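Local coordinates for ABC-type transport system, sugar-family extracellular solute-binding protein (Peptoclostridium difficile 630, PDB 6HNJ) that probably serves as the extracellular solute-binding component of an ABC transporter, capturing a small ligand outside the membrane for import, at residues D60-N65 and A77-S82; P107-A112 and E276-M281; V188-T193 and S203-K208; I209-V214 and K235-A240; N294-K299 and Y313-Q318. The protein carries 1 engineered substitution. All coordinates share one frame; numbering follows the deposited sequence. Where two conformers were deposited one is given.

The chain has the two-lobed build of periplasmic-binding-protein relatives. Contacts 1 and 2 reach the same five-stranded parallel sheet and have centres about 17 Å apart. Contacts 3 and 4 reach the four-stranded sheet of the other lobe, with centres about 11 Å apart. They touch: L205 CD1 lies 4.0 Å from L212 CD1. Contact 5 belongs to a small three-stranded sheet; the centre of contact 5 is about 15 Å from that of contact 4. Contacts 1 and 3 lie about 47 Å apart between centres, on opposite sides of the chain's centre. Contact 2 ties a loop from late in the chain to the first lobe, and contacts 3 and 4 are nested within the span it closes.

Contact 1: residues D60-N65 and A77-S82; sequences DIDFQN and ASKFAS
The carboxylate oxygen D62 OD2 is gripped by two lysines. K79 NZ, from the helix, forms a salt bridge to D62 OD2 at 2.9 Å, meeting its syn lone pair. K85 makes a second salt bridge to the same oxygen. The other oxygen is also engaged: Q64 NE2 donates to D62 OD1 at 3.0 Å, so both ends of the carboxylate are held. The lysine and aspartate side chains approach from opposite directions. K79 starts with CG anti to the backbone N (chi1 176°) and bends near its end. This brings its CE to 3.5 Å from Q64 NE2. Below this polar layer lies the F80 ring. Its CZ is 3.5 Å from D62 O and 3.9 Å from Q64 CG. The carboxylate of D62 is turned 69° from the ring plane.

Segment 60-65 is the edge strand of a parallel sheet, and segment 77-82 belongs to the helix that follows it. The two run nearly antiparallel, as expected in a beta-alpha-beta crossover. D83 also pairs with K79, so D62, K79, D83 and K85 form a linked charge network. Such a network probably stabilises the ionised carboxylate of D62, while F80 supplies the apolar footing beneath it.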
# COMPACT_ATOMS: atom_id res chain seq x y z
N ASP A 60 13.08 0.61 -24.85
CA ASP A 60 11.83 0.11 -25.42
C ASP A 60 10.99 -0.49 -24.30
O ASP A 60 11.35 -1.52 -23.75
CB ASP A 60 12.09 -0.94 -26.51
CG ASP A 60 10.80 -1.50 -27.12
OD1 ASP A 60 9.87 -0.73 -27.43
OD2 ASP A 60 10.71 -2.74 -27.28
N ILE A 61 9.87 0.15 -23.99
CA ILE A 61 8.98 -0.31 -22.92
C ILE A 61 7.91 -1.22 -23.47
O ILE A 61 7.19 -0.84 -24.38
CB ILE A 61 8.32 0.85 -22.17
CG1 ILE A 61 9.40 1.67 -21.43
CG2 ILE A 61 7.26 0.34 -21.19
CD1 ILE A 61 8.89 2.90 -20.74
N ASP A 62 7.85 -2.44 -22.94
CA ASP A 62 6.86 -3.44 -23.29
C ASP A 62 5.91 -3.60 -22.09
O ASP A 62 6.23 -4.28 -21.13
CB ASP A 62 7.57 -4.75 -23.62
CG ASP A 62 6.61 -5.88 -24.05
OD1 ASP A 62 5.38 -5.70 -24.08
OD2 ASP A 62 7.14 -6.98 -24.31
N PHE A 63 4.77 -2.93 -22.15
CA PHE A 63 3.78 -2.97 -21.06
C PHE A 63 2.78 -4.12 -21.25
O PHE A 63 2.19 -4.24 -22.31
CB PHE A 63 3.03 -1.63 -20.97
CG PHE A 63 1.92 -1.64 -19.97
CD1 PHE A 63 2.20 -1.68 -18.62
CD2 PHE A 63 0.60 -1.65 -20.37
CE1 PHE A 63 1.19 -1.71 -17.67
CE2 PHE A 63 -0.42 -1.66 -19.45
CZ PHE A 63 -0.13 -1.70 -18.09
N GLN A 64 2.61 -4.95 -20.23
CA GLN A 64 1.62 -6.00 -20.23
C GLN A 64 0.77 -5.95 -18.93
O GLN A 64 1.29 -6.03 -17.79
CB GLN A 64 2.30 -7.37 -20.35
CG GLN A 64 3.15 -7.60 -21.59
CD GLN A 64 2.32 -7.76 -22.86
OE1 GLN A 64 1.14 -8.16 -22.84
NE2 GLN A 64 2.93 -7.45 -23.96
N ASN A 65 -0.52 -5.81 -19.11
CA ASN A 65 -1.53 -5.90 -18.01
C ASN A 65 -2.15 -7.31 -18.01
O ASN A 65 -2.65 -7.78 -19.04
CB ASN A 65 -2.59 -4.83 -18.27
CG ASN A 65 -3.70 -4.84 -17.26
OD1 ASN A 65 -3.60 -5.42 -16.20
ND2 ASN A 65 -4.81 -4.21 -17.61
N ALA A 77 5.44 -13.06 -17.53
CA ALA A 77 6.77 -13.30 -17.01
C ALA A 77 7.57 -14.16 -17.94
O ALA A 77 8.74 -13.87 -18.20
CB ALA A 77 6.72 -13.92 -15.61
N SER A 78 6.94 -15.23 -18.44
CA SER A 78 7.60 -16.15 -19.33
C SER A 78 7.96 -15.48 -20.65
O SER A 78 9.05 -15.67 -21.17
CB SER A 78 6.75 -17.42 -19.50
OG SER A 78 7.33 -18.25 -20.46
N LYS A 79 7.08 -14.63 -21.16
CA LYS A 79 7.40 -13.88 -22.38
C LYS A 79 8.64 -12.98 -22.22
O LYS A 79 9.49 -12.92 -23.14
CB LYS A 79 6.20 -13.05 -22.81
CG LYS A 79 6.42 -12.15 -24.02
CD LYS A 79 5.17 -11.33 -24.31
CE LYS A 79 5.42 -9.85 -24.50
NZ LYS A 79 6.45 -9.54 -25.53
N PHE A 80 8.71 -12.29 -21.07
CA PHE A 80 9.79 -11.36 -20.79
C PHE A 80 11.14 -12.10 -20.74
O PHE A 80 12.15 -11.60 -21.25
CB PHE A 80 9.55 -10.56 -19.51
CG PHE A 80 8.45 -9.50 -19.59
CD1 PHE A 80 7.89 -9.08 -20.80
CD2 PHE A 80 8.04 -8.86 -18.42
CE1 PHE A 80 6.94 -8.09 -20.85
CE2 PHE A 80 7.09 -7.85 -18.46
CZ PHE A 80 6.53 -7.46 -19.68
N ALA A 81 11.14 -13.29 -20.14
CA ALA A 81 12.31 -14.15 -20.11
C ALA A 81 12.74 -14.60 -21.52
O ALA A 81 13.93 -14.48 -21.88
CB ALA A 81 12.05 -15.37 -19.23
N SER A 82 11.79 -15.08 -22.30
CA SER A 82 12.04 -15.44 -23.72
C SER A 82 12.50 -14.25 -24.56
O SER A 82 13.43 -14.38 -25.37
CB SER A 82 10.81 -16.11 -24.38
OG SER A 82 10.54 -17.37 -23.80

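Contact 2: residues P107-A112 and E276-M281; sequences PILITA and ESVSDM. With EDO (1,2-ethanediol), chain G.
An inner strand of the five-stranded parallel sheet, 108-113, meets the loop that follows helix 258-273. The loop residues 276-281 come from much later in the chain, so the contact ties a distant part of the sequence to the start of the strand. V278 is the main contributor from the loop. Its two methyls divide the work. CG1 meets the ring of P107, with V278 CG1 4.1 Å from P107 CB. CG2 turns to the strand backbone and lies 4.1 Å from I108 O. The torsion explains this split: CG2 is anti to the backbone N, and CG1 sits between N and the carbonyl carbon (chi1 70°). V278 CG2 also comes to 4.5 Å from L109 CD2. The same leucine methyl is approached by sulfur, with M281 SD 4.4 Å from L109 CD2. M281 reaches it with an extended start to its chain, which bends only at the last torsion.

No hydrogen bond crosses between the two segments. Within the loop, M281 N donates to V278 O at 3.2 Å. At the far end of the strand, a 1,2-ethanediol, probably from the crystallisation liquor, makes a weak hydrogen bond to A112 O and a hydrogen bond to T93 N.

Helix 258-273 completes the apolar surroundings. I272 touches both P107 and M281, and A269 touches L109. Strand 132-136 lies beside 108-113 in the sheet; its S133 touches L109 and V278 and is hydrogen-bonded to M281 O.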
# COMPACT_ATOMS: atom_id res chain seq x y z
N PRO A 107 17.38 -8.83 -14.05
CA PRO A 107 17.06 -8.08 -12.86
C PRO A 107 15.57 -7.70 -12.85
O PRO A 107 15.00 -7.30 -13.88
CB PRO A 107 17.95 -6.85 -12.95
CG PRO A 107 18.32 -6.73 -14.38
CD PRO A 107 18.38 -8.14 -14.88
N ILE A 108 14.96 -7.87 -11.68
CA ILE A 108 13.53 -7.52 -11.44
C ILE A 108 13.46 -6.42 -10.40
O ILE A 108 13.99 -6.60 -9.28
CB ILE A 108 12.76 -8.75 -10.94
CG1 ILE A 108 12.79 -9.89 -11.98
CG2 ILE A 108 11.30 -8.38 -10.65
CD1 ILE A 108 12.52 -11.28 -11.41
N LEU A 109 12.82 -5.29 -10.73
CA LEU A 109 12.51 -4.27 -9.75
C LEU A 109 11.03 -4.31 -9.47
O LEU A 109 10.25 -4.34 -10.40
CB LEU A 109 12.88 -2.87 -10.24
CG LEU A 109 14.37 -2.56 -10.21
CD1 LEU A 109 14.56 -1.18 -10.79
CD2 LEU A 109 14.96 -2.65 -8.82
N ILE A 110 10.68 -4.40 -8.21
CA ILE A 110 9.27 -4.43 -7.76
C ILE A 110 8.76 -3.10 -7.23
O ILE A 110 9.53 -2.21 -6.84
CB ILE A 110 9.08 -5.51 -6.67
CG1 ILE A 110 9.70 -5.10 -5.33
CG2 ILE A 110 9.67 -6.83 -7.19
CD1 ILE A 110 9.73 -6.22 -4.29
N THR A 111 7.44 -2.99 -7.14
CA THR A 111 6.80 -1.95 -6.38
C THR A 111 5.38 -2.44 -5.97
O THR A 111 4.90 -3.42 -6.50
CB THR A 111 6.71 -0.63 -7.17
OG1 THR A 111 6.35 0.42 -6.27
CG2 THR A 111 5.69 -0.73 -8.28
N ALA A 112 4.75 -1.74 -5.05
CA ALA A 112 3.42 -2.11 -4.52
C ALA A 112 3.38 -3.53 -3.90
O ALA A 112 2.37 -4.23 -3.99
CB ALA A 112 2.36 -1.95 -5.59
N GLU A 276 24.63 -1.79 -12.14
CA GLU A 276 24.79 -2.02 -10.70
C GLU A 276 24.05 -3.26 -10.26
O GLU A 276 23.09 -3.66 -10.90
CB GLU A 276 24.36 -0.80 -9.92
CG GLU A 276 25.21 0.38 -10.36
CD GLU A 276 25.57 1.34 -9.25
OE1 GLU A 276 25.75 2.52 -9.58
OE2 GLU A 276 25.68 0.91 -8.08
N SER A 277 24.52 -3.87 -9.17
CA SER A 277 24.05 -5.20 -8.77
C SER A 277 22.73 -5.10 -8.00
O SER A 277 22.65 -4.50 -6.94
CB SER A 277 25.10 -5.96 -7.93
OG SER A 277 26.12 -6.50 -8.77
N VAL A 278 21.71 -5.73 -8.57
CA VAL A 278 20.41 -5.76 -7.92
C VAL A 278 20.44 -6.58 -6.63
O VAL A 278 19.73 -6.26 -5.71
CB VAL A 278 19.30 -6.26 -8.91
CG1 VAL A 278 19.44 -7.75 -9.26
CG2 VAL A 278 17.93 -5.97 -8.35
N SER A 279 21.28 -7.61 -6.54
CA SER A 279 21.34 -8.44 -5.32
C SER A 279 21.83 -7.73 -4.05
O SER A 279 21.55 -8.18 -2.93
CB SER A 279 22.14 -9.72 -5.56
OG SER A 279 23.40 -9.38 -6.10
N ASP A 280 22.53 -6.61 -4.24
CA ASP A 280 23.09 -5.78 -3.18
C ASP A 280 22.34 -4.47 -2.97
O ASP A 280 22.69 -3.73 -2.06
CB ASP A 280 24.56 -5.42 -3.51
CG ASP A 280 25.45 -6.62 -3.54
OD1 ASP A 280 25.39 -7.42 -2.61
OD2 ASP A 280 26.22 -6.76 -4.52
N MET A 281 21.32 -4.21 -3.79
CA MET A 281 20.53 -2.98 -3.70
C MET A 281 19.43 -3.14 -2.64
O MET A 281 18.55 -4.01 -2.77
CB MET A 281 19.91 -2.67 -5.07
CG MET A 281 19.12 -1.37 -5.12
SD MET A 281 18.54 -1.10 -6.81
CE MET A 281 20.09 -0.63 -7.60
C1 EDO G . -1.71 -7.55 -3.06
O1 EDO G . -1.36 -8.94 -2.93
C2 EDO G . -1.18 -6.97 -4.37
O2 EDO G . 0.21 -6.57 -4.32

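Contact 3: residues V188-T193 and S203-K208; sequences VEKGIT and SSLVGK
Apolar contact joins V188 and L205. V188 CG1 lies 3.6 Å from L205 CD2, and the two side chains run past one another, heading opposite ways. V188 has CG1 anti to the backbone N (chi1 178°), which directs that methyl at the leucine. Its other methyl, CG2, rests 3.9 Å from K208 O. L205 also reaches along the strand, with its CD1 4.3 Å from K190 CB.

Polar groups gather farther along the strand, round G201 O. This oxygen accepts a hydrogen bond from S204 OG and a weak one from K190 NZ. The bends at chi2, chi3 and chi4 fold the K190 chain over toward the helix end. There K190 NZ approaches S204 OG to 2.5 Å, too short to interpret.

Strand 186-192 is an edge strand of the four-stranded parallel sheet. Helix 198-205 follows it in the chain and leads back toward strand 211-214 in a beta-alpha-beta crossover. Two like charges come near each other here, with K208 NZ 5.5 Å from K190 NZ. G201 O, which accepts weakly from K190 NZ, probably eases the charge of K190, while the valine-leucine pair supplies the apolar part of the contact.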
# COMPACT_ATOMS: atom_id res chain seq x y z
N VAL A 188 -8.92 -1.25 23.00
CA VAL A 188 -9.95 -2.25 23.06
C VAL A 188 -9.98 -2.91 21.69
O VAL A 188 -10.15 -2.22 20.67
CB VAL A 188 -11.33 -1.65 23.34
CG1 VAL A 188 -12.40 -2.73 23.34
CG2 VAL A 188 -11.34 -0.86 24.65
N GLU A 189 -9.85 -4.22 21.67
CA GLU A 189 -9.81 -4.97 20.39
C GLU A 189 -11.05 -5.86 20.20
O GLU A 189 -11.73 -6.22 21.16
CB GLU A 189 -8.53 -5.79 20.31
CG GLU A 189 -8.48 -6.96 21.27
CD GLU A 189 -7.14 -7.62 21.30
OE1 GLU A 189 -6.63 -7.99 20.22
OE2 GLU A 189 -6.59 -7.77 22.41
N LYS A 190 -11.33 -6.20 18.94
CA LYS A 190 -12.37 -7.17 18.60
C LYS A 190 -11.84 -7.99 17.43
O LYS A 190 -11.79 -7.50 16.32
CB LYS A 190 -13.66 -6.42 18.22
CG LYS A 190 -14.85 -7.30 17.84
CD LYS A 190 -15.30 -8.29 18.91
CE LYS A 190 -15.68 -7.60 20.22
NZ LYS A 190 -16.59 -6.42 20.05
N GLY A 191 -11.41 -9.21 17.71
CA GLY A 191 -10.88 -10.11 16.70
C GLY A 191 -12.05 -10.89 16.13
O GLY A 191 -12.87 -11.39 16.89
N ILE A 192 -12.17 -10.93 14.81
CA ILE A 192 -13.22 -11.68 14.13
C ILE A 192 -12.62 -12.60 13.06
O ILE A 192 -11.45 -12.43 12.68
CB ILE A 192 -14.26 -10.74 13.49
CG1 ILE A 192 -13.61 -9.78 12.49
CG2 ILE A 192 -15.04 -9.98 14.56
CD1 ILE A 192 -14.62 -9.04 11.65
N THR A 193 -13.43 -13.56 12.59
CA THR A 193 -13.03 -14.40 11.45
C THR A 193 -13.91 -14.36 10.20
O THR A 193 -13.40 -14.69 9.14
CB THR A 193 -12.89 -15.88 11.83
OG1 THR A 193 -14.08 -16.30 12.50
CG2 THR A 193 -11.68 -16.07 12.75
N SER A 203 -20.75 -2.54 16.40
CA SER A 203 -21.88 -2.13 17.24
C SER A 203 -21.52 -2.29 18.73
O SER A 203 -21.79 -1.41 19.52
CB SER A 203 -23.18 -2.84 16.82
OG SER A 203 -24.33 -2.36 17.53
N SER A 204 -20.80 -3.34 19.10
CA SER A 204 -20.39 -3.50 20.50
C SER A 204 -19.15 -2.69 20.95
O SER A 204 -18.88 -2.62 22.14
CB SER A 204 -20.13 -4.98 20.79
OG SER A 204 -18.82 -5.30 20.40
N LEU A 205 -18.34 -2.17 20.02
CA LEU A 205 -17.23 -1.26 20.37
C LEU A 205 -17.71 0.17 20.68
O LEU A 205 -16.97 0.95 21.29
CB LEU A 205 -16.18 -1.19 19.25
CG LEU A 205 -15.20 -2.36 19.10
CD1 LEU A 205 -14.32 -2.14 17.87
CD2 LEU A 205 -14.34 -2.53 20.33
N VAL A 206 -18.94 0.50 20.26
CA VAL A 206 -19.60 1.79 20.55
C VAL A 206 -19.71 1.99 22.06
O VAL A 206 -19.99 1.06 22.80
CB VAL A 206 -20.99 1.90 19.86
CG1 VAL A 206 -21.84 3.05 20.41
CG2 VAL A 206 -20.83 2.06 18.35
N GLY A 207 -19.44 3.21 22.50
CA GLY A 207 -19.35 3.51 23.92
C GLY A 207 -18.11 3.00 24.62
O GLY A 207 -17.95 3.26 25.80
N LYS A 208 -17.22 2.27 23.93
CA LYS A 208 -15.98 1.84 24.56
C LYS A 208 -14.71 2.42 23.94
O LYS A 208 -13.64 2.26 24.52
CB LYS A 208 -15.92 0.32 24.59
CG LYS A 208 -16.87 -0.29 25.61
CD LYS A 208 -16.58 -1.77 25.82
CE LYS A 208 -17.11 -2.60 24.67
NZ LYS A 208 -16.97 -4.04 24.98

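Contact 4: residues I209-V214 and K235-A240; sequences IDVLYV and KIPVIA. With EDO (1,2-ethanediol), chain E.
V211 and I239 meet methyl to methyl, with V211 CG2 3.6 Å from I239 CD1. Y213 joins them on this face of the sheet. Y213 CD1 lies 4.1 Å from I239 CG2, and the two side chains cross at about a right angle. L148 touches both V211 and I239 here. On the other face, V214 CG2 packs against V238 CG1 at 3.6 Å. L212 and V238 run alongside each other, L212 CB 4.1 Å from V238 CG2. In V214, CG1 is anti to the backbone N (chi1 177°), which leaves CG2 beside N, facing V238.

These are neighbouring strands of a parallel sheet, joined by a beta-alpha-beta crossover whose connection includes helix 224-233. That helix touches L212 and V238. Three backbone bonds zip the strands together. L212 N donates to P237 O at 3.1 Å, I239 N to L212 O at 2.8 Å, and V214 N to I239 O at 2.8 Å. Before the strands, I236 CG2 packs against I209 CD1 and the V211 backbone. K235 has a positive phi and ends the preceding helix in a Schellman motif.

At the polar edge stands D210. Its OD2 accepts from the backbone N atoms of K156 and T157. A 1,2-ethanediol, probably from the crystallisation liquor, also donates through O1 to D210 OD2 at 2.9 Å.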
# COMPACT_ATOMS: atom_id res chain seq x y z
N ILE A 209 -14.83 3.13 22.82
CA ILE A 209 -13.65 3.68 22.14
C ILE A 209 -13.90 5.12 21.71
O ILE A 209 -15.05 5.54 21.58
CB ILE A 209 -13.24 2.81 20.91
CG1 ILE A 209 -14.27 2.90 19.78
CG2 ILE A 209 -13.07 1.36 21.34
CD1 ILE A 209 -13.89 2.14 18.51
N ASP A 210 -12.82 5.85 21.47
CA ASP A 210 -12.90 7.21 20.99
C ASP A 210 -12.53 7.38 19.50
O ASP A 210 -12.81 8.43 18.89
CB ASP A 210 -12.03 8.12 21.88
CG ASP A 210 -12.39 8.04 23.38
OD1 ASP A 210 -13.60 8.10 23.74
OD2 ASP A 210 -11.46 7.96 24.21
N VAL A 211 -11.85 6.37 18.95
CA VAL A 211 -11.38 6.35 17.57
C VAL A 211 -11.21 4.85 17.21
O VAL A 211 -10.84 4.04 18.09
CB VAL A 211 -10.08 7.17 17.40
CG1 VAL A 211 -8.95 6.63 18.29
CG2 VAL A 211 -9.65 7.20 15.96
N LEU A 212 -11.50 4.48 15.96
CA LEU A 212 -11.26 3.13 15.42
C LEU A 212 -10.13 3.20 14.39
O LEU A 212 -10.11 4.12 13.56
CB LEU A 212 -12.50 2.60 14.72
CG LEU A 212 -12.42 1.18 14.15
CD1 LEU A 212 -12.39 0.19 15.31
CD2 LEU A 212 -13.52 0.83 13.17
N TYR A 213 -9.21 2.26 14.48
CA TYR A 213 -8.17 2.06 13.46
C TYR A 213 -8.51 0.83 12.67
O TYR A 213 -8.69 -0.24 13.25
CB TYR A 213 -6.79 1.89 14.07
CG TYR A 213 -5.69 1.78 13.05
CD1 TYR A 213 -5.25 2.89 12.36
CD2 TYR A 213 -5.09 0.55 12.76
CE1 TYR A 213 -4.21 2.80 11.44
CE2 TYR A 213 -4.06 0.46 11.85
CZ TYR A 213 -3.64 1.59 11.18
OH TYR A 213 -2.61 1.55 10.26
N VAL A 214 -8.63 0.99 11.35
CA VAL A 214 -8.82 -0.13 10.43
C VAL A 214 -7.49 -0.46 9.74
O VAL A 214 -7.03 0.32 8.88
CB VAL A 214 -9.90 0.20 9.40
CG1 VAL A 214 -10.04 -0.93 8.40
CG2 VAL A 214 -11.25 0.42 10.11
N LYS A 235 -20.51 9.08 16.43
CA LYS A 235 -19.52 10.15 16.54
C LYS A 235 -18.10 9.63 16.72
O LYS A 235 -17.30 10.29 17.35
CB LYS A 235 -19.89 11.15 17.64
CG LYS A 235 -21.29 11.73 17.56
CD LYS A 235 -21.49 12.51 16.27
CE LYS A 235 -22.81 13.27 16.31
NZ LYS A 235 -22.98 14.03 15.04
N ILE A 236 -17.81 8.44 16.18
CA ILE A 236 -16.48 7.83 16.28
C ILE A 236 -15.77 7.97 14.93
O ILE A 236 -16.24 7.43 13.93
CB ILE A 236 -16.56 6.36 16.66
CG1 ILE A 236 -17.25 6.20 18.01
CG2 ILE A 236 -15.17 5.72 16.71
CD1 ILE A 236 -17.83 4.82 18.18
N PRO A 237 -14.65 8.72 14.90
CA PRO A 237 -13.89 8.84 13.66
C PRO A 237 -13.19 7.51 13.39
O PRO A 237 -12.81 6.81 14.33
CB PRO A 237 -12.86 9.93 13.95
CG PRO A 237 -12.74 9.98 15.42
CD PRO A 237 -14.01 9.42 16.02
N VAL A 238 -13.02 7.19 12.11
CA VAL A 238 -12.33 5.98 11.74
C VAL A 238 -11.10 6.34 10.91
O VAL A 238 -11.21 7.01 9.90
CB VAL A 238 -13.24 5.03 10.94
CG1 VAL A 238 -12.44 3.80 10.48
CG2 VAL A 238 -14.49 4.68 11.76
N ILE A 239 -9.97 5.84 11.34
CA ILE A 239 -8.70 5.98 10.58
C ILE A 239 -8.37 4.67 9.93
O ILE A 239 -8.33 3.65 10.61
CB ILE A 239 -7.55 6.41 11.49
CG1 ILE A 239 -7.87 7.75 12.11
CG2 ILE A 239 -6.24 6.53 10.70
CD1 ILE A 239 -7.17 7.96 13.41
N ALA A 240 -8.11 4.68 8.62
CA ALA A 240 -7.77 3.46 7.87
C ALA A 240 -6.29 3.53 7.46
O ALA A 240 -5.73 4.62 7.29
CB ALA A 240 -8.64 3.35 6.64
C1 EDO E . -13.69 6.00 27.08
O1 EDO E . -12.47 6.43 26.46
C2 EDO E . -14.87 6.75 26.48
O2 EDO E . -15.39 5.97 25.40

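Contact 5: residues N294-K299 and Y313-Q318; sequences NEDILK and YVKTKQ
N294 and T316 cross at a slant, and the amide of N294 points its ND2 at the threonine hydroxyl. N294 ND2 donates to T316 OG1 at 3.0 Å, with the oxygen close to the amide plane. The same nitrogen also donates to V246 O. In N294, chi1 -177° places the amide, and chi2 -46° turns OD1 to the helix start. There OD1 accepts from I297 N at 3.0 Å, the donor lying above the carbonyl plane, and weakly from D296 N.

N294 is thus the N-cap of helix 295-300. It also ends strand 289-294, in a beta-alpha-beta unit whose next strand is 311-314. The strands run parallel, and E295 N donates to V314 O at 2.8 Å.

D296 and K315 cross at about a right angle. D296 OD1 is 3.3 Å from K315 CE, but 4.1 Å from K315 NZ, beyond a salt bridge. D296 OD2 instead accepts from T316 N at 3.0 Å, on its anti side and out of the carboxylate plane. The E295 carboxylate and the Y313 ring planes are 36° apart, and E295 OE1 is 3.9 Å from Y313 CB. K305 serves both, by a salt bridge to E295 and a cation-pi contact with Y313.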
# COMPACT_ATOMS: atom_id res chain seq x y z
N ASN A 294 -12.03 12.02 4.00
CA ASN A 294 -13.35 11.93 3.38
C ASN A 294 -14.20 13.14 3.86
O ASN A 294 -14.55 13.26 5.02
CB ASN A 294 -14.03 10.58 3.69
CG ASN A 294 -15.38 10.44 3.00
OD1 ASN A 294 -16.20 11.37 3.04
ND2 ASN A 294 -15.65 9.24 2.42
N GLU A 295 -14.51 14.00 2.91
CA GLU A 295 -15.17 15.28 3.18
C GLU A 295 -16.62 15.12 3.69
O GLU A 295 -17.09 15.90 4.51
CB GLU A 295 -15.14 16.06 1.86
CG GLU A 295 -15.20 17.57 1.90
CD GLU A 295 -14.86 18.17 0.53
OE1 GLU A 295 -14.70 17.41 -0.46
OE2 GLU A 295 -14.74 19.41 0.44
N ASP A 296 -17.32 14.09 3.19
CA ASP A 296 -18.69 13.78 3.61
C ASP A 296 -18.73 13.26 5.02
O ASP A 296 -19.63 13.57 5.77
CB ASP A 296 -19.35 12.74 2.68
CG ASP A 296 -19.41 13.19 1.21
OD1 ASP A 296 -19.60 14.39 0.94
OD2 ASP A 296 -19.23 12.33 0.32
N ILE A 297 -17.76 12.43 5.40
CA ILE A 297 -17.74 11.87 6.76
C ILE A 297 -17.37 12.98 7.75
O ILE A 297 -17.94 13.08 8.85
CB ILE A 297 -16.76 10.67 6.85
CG1 ILE A 297 -17.20 9.53 5.90
CG2 ILE A 297 -16.59 10.19 8.28
CD1 ILE A 297 -18.59 8.97 6.13
N LEU A 298 -16.44 13.83 7.35
CA LEU A 298 -16.05 15.00 8.17
C LEU A 298 -17.28 15.88 8.51
O LEU A 298 -17.51 16.19 9.67
CB LEU A 298 -15.00 15.82 7.43
CG LEU A 298 -14.32 16.95 8.21
CD1 LEU A 298 -13.39 16.41 9.31
CD2 LEU A 298 -13.54 17.79 7.22
N LYS A 299 -18.07 16.24 7.50
CA LYS A 299 -19.35 16.96 7.71
C LYS A 299 -20.34 16.18 8.55
O LYS A 299 -20.96 16.73 9.45
CB LYS A 299 -20.02 17.34 6.38
CG LYS A 299 -19.30 18.42 5.60
CD LYS A 299 -19.88 18.65 4.20
CE LYS A 299 -18.87 19.33 3.26
NZ LYS A 299 -19.19 19.18 1.81
N TYR A 313 -8.77 15.94 -0.04
CA TYR A 313 -10.13 15.62 0.27
C TYR A 313 -10.73 14.73 -0.84
O TYR A 313 -10.34 14.80 -2.02
CB TYR A 313 -10.93 16.91 0.50
CG TYR A 313 -10.45 17.60 1.75
CD1 TYR A 313 -10.84 17.13 3.00
CD2 TYR A 313 -9.56 18.67 1.69
CE1 TYR A 313 -10.38 17.73 4.16
CE2 TYR A 313 -9.10 19.29 2.86
CZ TYR A 313 -9.52 18.81 4.09
OH TYR A 313 -9.09 19.36 5.26
N VAL A 314 -11.60 13.81 -0.42
CA VAL A 314 -12.32 12.91 -1.34
C VAL A 314 -13.73 12.83 -0.82
O VAL A 314 -13.98 13.12 0.33
CB VAL A 314 -11.73 11.49 -1.47
CG1 VAL A 314 -10.39 11.52 -2.19
CG2 VAL A 314 -11.62 10.78 -0.13
N LYS A 315 -14.65 12.43 -1.69
CA LYS A 315 -16.02 12.16 -1.29
C LYS A 315 -16.22 10.64 -1.28
O LYS A 315 -15.39 9.90 -1.81
CB LYS A 315 -16.96 12.83 -2.28
CG LYS A 315 -16.56 14.28 -2.56
CD LYS A 315 -17.72 15.06 -3.14
CE LYS A 315 -18.75 15.42 -2.09
NZ LYS A 315 -19.67 16.46 -2.61
N THR A 316 -17.29 10.20 -0.65
CA THR A 316 -17.65 8.80 -0.61
C THR A 316 -17.98 8.28 -2.04
O THR A 316 -18.65 8.96 -2.81
CB THR A 316 -18.85 8.60 0.32
OG1 THR A 316 -18.52 9.12 1.62
CG2 THR A 316 -19.21 7.13 0.45
N LYS A 317 -17.47 7.10 -2.38
CA LYS A 317 -17.82 6.38 -3.63
C LYS A 317 -19.01 5.46 -3.36
O LYS A 317 -18.96 4.65 -2.42
CB LYS A 317 -16.65 5.50 -4.11
CG LYS A 317 -15.51 6.23 -4.79
CD LYS A 317 -15.75 6.40 -6.28
CE LYS A 317 -14.61 7.13 -6.99
NZ LYS A 317 -13.31 6.40 -6.86
N GLN A 318 -20.05 5.56 -4.19
CA GLN A 318 -21.11 4.54 -4.25
C GLN A 318 -20.71 3.46 -5.26
O GLN A 318 -20.26 2.38 -4.88
CB GLN A 318 -22.44 5.16 -4.66
CG GLN A 318 -23.01 6.12 -3.62
CD GLN A 318 -24.11 7.00 -4.18
OE1 GLN A 318 -24.84 6.62 -5.10
NE2 GLN A 318 -24.24 8.20 -3.62